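PDB 6ZLK: epimerase domain-containing protein from Bacillus cereus HuA2-4, which interconverts UDP-glucuronic acid and UDP-galacturonic acid as an NAD-dependent 4-epimerase of the short-chain dehydrogenase/reductase type. Local coordinates for residues I242-A248 / Y293-L299. Residues are numbered along the deposited sequence; the frame is centred on the assembly and turned at random.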
ATOM      1  N   ILE A 242      -3.146  16.739  10.835  1.00 14.93           N
ATOM      2  CA  ILE A 242      -2.963  17.301  12.192  1.00 16.65           C
ATOM      3  C   ILE A 242      -1.493  17.727  12.289  1.00 18.38           C
ATOM      4  O   ILE A 242      -0.615  16.834  12.333  1.00 17.74           O
ATOM      5  CB  ILE A 242      -3.317  16.259  13.273  1.00 18.06           C
ATOM      6  CG1 ILE A 242      -4.749  15.723  13.111  1.00 21.28           C
ATOM      7  CG2 ILE A 242      -3.069  16.807  14.671  1.00 20.05           C
ATOM      8  CD1 ILE A 242      -5.803  16.781  13.279  1.00 21.80           C
ATOM      9  N   GLY A 243      -1.231  19.026  12.213  1.00 16.54           N
ATOM     10  CA  GLY A 243       0.100  19.621  12.198  1.00 15.53           C
ATOM     11  C   GLY A 243       0.269  20.649  13.277  1.00 17.29           C
ATOM     12  O   GLY A 243      -0.669  20.898  14.051  1.00 18.24           O
ATOM     13  N   GLY A 244       1.478  21.172  13.334  1.00 17.18           N
ATOM     14  CA  GLY A 244       1.908  21.927  14.493  1.00 19.08           C
ATOM     15  C   GLY A 244       1.768  23.404  14.328  1.00 19.64           C
ATOM     16  O   GLY A 244       1.394  23.919  13.235  1.00 20.78           O
ATOM     17  N   LYS A 245       2.136  24.099  15.393  1.00 20.29           N
ATOM     18  CA  LYS A 245       2.047  25.579  15.404  1.00 23.14           C
ATOM     19  C   LYS A 245       3.130  26.218  14.532  1.00 22.61           C
ATOM     20  O   LYS A 245       2.890  27.256  13.913  1.00 21.95           O
ATOM     21  CB  LYS A 245       2.106  26.065  16.847  1.00 22.24           C
ATOM     22  CG  LYS A 245       1.765  27.536  16.927  1.00 26.52           C
ATOM     23  CD  LYS A 245       1.871  28.040  18.311  1.00 26.65           C
ATOM     24  CE  LYS A 245       1.391  29.466  18.438  1.00 30.54           C
ATOM     25  NZ  LYS A 245       1.442  29.784  19.880  1.00 37.87           N
ATOM     26  N   GLU A 246       4.338  25.663  14.534  1.00 21.15           N
ATOM     27  CA  GLU A 246       5.554  26.338  14.013  1.00 22.98           C
ATOM     28  C   GLU A 246       6.424  25.311  13.290  1.00 22.56           C
ATOM     29  O   GLU A 246       6.779  24.300  13.902  1.00 23.79           O
ATOM     30  CB  GLU A 246       6.339  26.971  15.157  1.00 24.03           C
ATOM     31  CG  GLU A 246       5.649  28.159  15.807  1.00 29.48           C
ATOM     32  CD  GLU A 246       6.195  28.703  17.133  1.00 35.12           C
ATOM     33  OE1 GLU A 246       7.220  28.163  17.674  1.00 29.13           O
ATOM     34  OE2 GLU A 246       5.565  29.687  17.647  1.00 38.39           O
ATOM     35  N   GLN A 247       6.780  25.580  12.051  1.00 18.30           N
ATOM     36  CA  GLN A 247       7.680  24.718  11.256  1.00 19.50           C
ATOM     37  C   GLN A 247       9.094  25.161  11.594  1.00 19.31           C
ATOM     38  O   GLN A 247       9.313  26.326  11.871  1.00 22.81           O
ATOM     39  CB  GLN A 247       7.354  24.779   9.765  1.00 22.57           C
ATOM     40  CG  GLN A 247       5.940  24.306   9.437  1.00 25.90           C
ATOM     41  CD  GLN A 247       4.861  25.323   9.769  1.00 33.93           C
ATOM     42  OE1 GLN A 247       4.973  26.491   9.400  1.00 39.16           O
ATOM     43  NE2 GLN A 247       3.838  24.918  10.526  1.00 31.16           N
ATOM     44  N   ALA A 248      10.049  24.241  11.594  1.00 17.74           N
ATOM     45  CA  ALA A 248      11.435  24.633  11.891  1.00 15.42           C
ATOM     46  C   ALA A 248      12.402  23.643  11.235  1.00 16.12           C
ATOM     47  O   ALA A 248      12.018  22.477  10.988  1.00 15.01           O
ATOM     48  CB  ALA A 248      11.687  24.686  13.384  1.00 16.55           C
ATOM     49  N   TYR A 293      -9.726  22.617  15.166  1.00 18.55           N
ATOM     50  CA  TYR A 293      -8.309  22.422  15.548  1.00 19.05           C
ATOM     51  C   TYR A 293      -7.538  23.711  15.363  1.00 19.27           C
ATOM     52  O   TYR A 293      -7.551  24.351  14.305  1.00 21.14           O
ATOM     53  CB  TYR A 293      -7.713  21.292  14.713  1.00 19.26           C
ATOM     54  CG  TYR A 293      -6.275  21.017  15.057  1.00 19.18           C
ATOM     55  CD1 TYR A 293      -5.955  20.529  16.314  1.00 21.26           C
ATOM     56  CD2 TYR A 293      -5.266  21.207  14.127  1.00 19.43           C
ATOM     57  CE1 TYR A 293      -4.635  20.325  16.657  1.00 19.43           C
ATOM     58  CE2 TYR A 293      -3.941  20.976  14.461  1.00 19.57           C
ATOM     59  CZ  TYR A 293      -3.651  20.470  15.704  1.00 19.13           C
ATOM     60  OH  TYR A 293      -2.346  20.206  16.024  1.00 18.01           O
ATOM     61  N   SER A 294      -6.745  24.036  16.352  1.00 18.98           N
ATOM     62  CA  SER A 294      -5.790  25.151  16.239  1.00 22.51           C
ATOM     63  C   SER A 294      -4.641  24.838  17.175  1.00 22.82           C
ATOM     64  O   SER A 294      -4.859  24.767  18.377  1.00 22.97           O
ATOM     65  CB  SER A 294      -6.483  26.457  16.571  1.00 28.24           C
ATOM     66  OG  SER A 294      -5.530  27.509  16.685  1.00 33.47           O
ATOM     67  N   PRO A 295      -3.416  24.550  16.659  1.00 20.06           N
ATOM     68  CA  PRO A 295      -2.309  24.210  17.552  1.00 19.74           C
ATOM     69  C   PRO A 295      -1.913  25.475  18.296  1.00 19.79           C
ATOM     70  O   PRO A 295      -1.885  26.522  17.686  1.00 22.90           O
ATOM     71  CB  PRO A 295      -1.227  23.654  16.614  1.00 19.90           C
ATOM     72  CG  PRO A 295      -1.506  24.359  15.305  1.00 22.03           C
ATOM     73  CD  PRO A 295      -3.024  24.524  15.245  1.00 22.85           C
ATOM     74  N   THR A 296      -1.676  25.364  19.590  1.00 17.48           N
ATOM     75  CA  THR A 296      -1.392  26.520  20.476  1.00 21.18           C
ATOM     76  C   THR A 296      -0.009  26.445  21.106  1.00 21.93           C
ATOM     77  O   THR A 296       0.424  27.449  21.705  1.00 24.24           O
ATOM     78  CB  THR A 296      -2.494  26.635  21.534  1.00 21.71           C
ATOM     79  OG1 THR A 296      -2.496  25.447  22.322  1.00 23.00           O
ATOM     80  CG2 THR A 296      -3.825  26.881  20.866  1.00 25.39           C
ATOM     81  N   VAL A 297       0.722  25.339  20.990  1.00 18.28           N
ATOM     82  CA  VAL A 297       1.980  25.253  21.767  1.00 18.19           C
ATOM     83  C   VAL A 297       3.156  25.641  20.868  1.00 19.08           C
ATOM     84  O   VAL A 297       3.380  24.956  19.853  1.00 19.75           O
ATOM     85  CB  VAL A 297       2.162  23.850  22.360  1.00 17.48           C
ATOM     86  CG1 VAL A 297       3.488  23.745  23.096  1.00 18.15           C
ATOM     87  CG2 VAL A 297       0.986  23.489  23.252  1.00 20.82           C
ATOM     88  N   SER A 298       3.928  26.657  21.264  1.00 19.33           N
ATOM     89  CA  SER A 298       5.113  27.108  20.521  1.00 21.23           C
ATOM     90  C   SER A 298       6.219  26.074  20.677  1.00 17.02           C
ATOM     91  O   SER A 298       6.245  25.328  21.662  1.00 16.68           O
ATOM     92  CB  SER A 298       5.621  28.460  21.013  1.00 21.98           C
ATOM     93  OG  SER A 298       6.091  28.313  22.346  1.00 24.45           O
ATOM     94  N   LEU A 299       7.126  26.064  19.737  1.00 18.61           N
ATOM     95  CA  LEU A 299       8.324  25.214  19.845  1.00 19.51           C
ATOM     96  C   LEU A 299       9.102  25.509  21.116  1.00 20.39           C
ATOM     97  O   LEU A 299       9.523  24.537  21.715  1.00 20.39           O
ATOM     98  CB  LEU A 299       9.221  25.440  18.632  1.00 19.99           C
ATOM     99  CG  LEU A 299       8.807  24.628  17.428  1.00 22.70           C
ATOM    100  CD1 LEU A 299       9.591  25.106  16.203  1.00 24.50           C
ATOM    101  CD2 LEU A 299       9.024  23.138  17.692  1.00 23.65           C
TER
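The Tyr293 ring meets Gly243 O at its edge, close to the ring plane, while Pro295 N lies over one face, offset toward the rim. Ile242 CG2 approaches the phenol end obliquely, 3.9 Å from Tyr293 CZ. Tyr293 CG is anti to its own N (chi1 -179°), which carries the ring across to Gly243, and Tyr293 OH donates a 2.7 Å hydrogen bond to Gly243 O, tilted 26° from the carbonyl plane. Next along, the Pro295 ring packs against the backbone of Gly244, its CG 3.5 Å from Gly244 C.

The Glu246 carboxylate is the second flat group. Leu299 N, in the first turn of helix 299-313, donates to Glu246 OE1 over 2.9 Å from above the carboxylate plane, and Glu246 OE2 lies 3.6 Å from Ser298 CB. The negative charge beside this helix N-terminus probably suits the helix dipole. Ser298 is the N-cap, its OG bonded to Asp301 N. The Leu299 side chain runs past that of Glu246 in the opposite direction and sets CD1 3.5 Å from Ala248 CB; helix 250-261 adds Ile253 to both.

Between these two ends Lys245 reaches across the backbone of residues 296-297, its CB beside Val297 O and its CD over the link between Thr296 and Val297. Its chain is extended throughout, and Lys245 NZ donates to Thr296 O over 3.1 Å from above the carbonyl plane. The backbone N atoms of Thr296 and Val297 are bound by Asp220 of helix 218-230.

The contact joins the loop between strands 239-242 and 248-249 to the lead-in of the C-terminal helix 299-313, with the Ile242 side chain about 9 Å from the bound NAD and Gly243 about 9 Å from the UDP-sugar, at the junction of the Rossmann-type nucleotide-binding core and the C-terminal substrate-binding part characteristic of extended short-chain dehydrogenase/reductase epimerases.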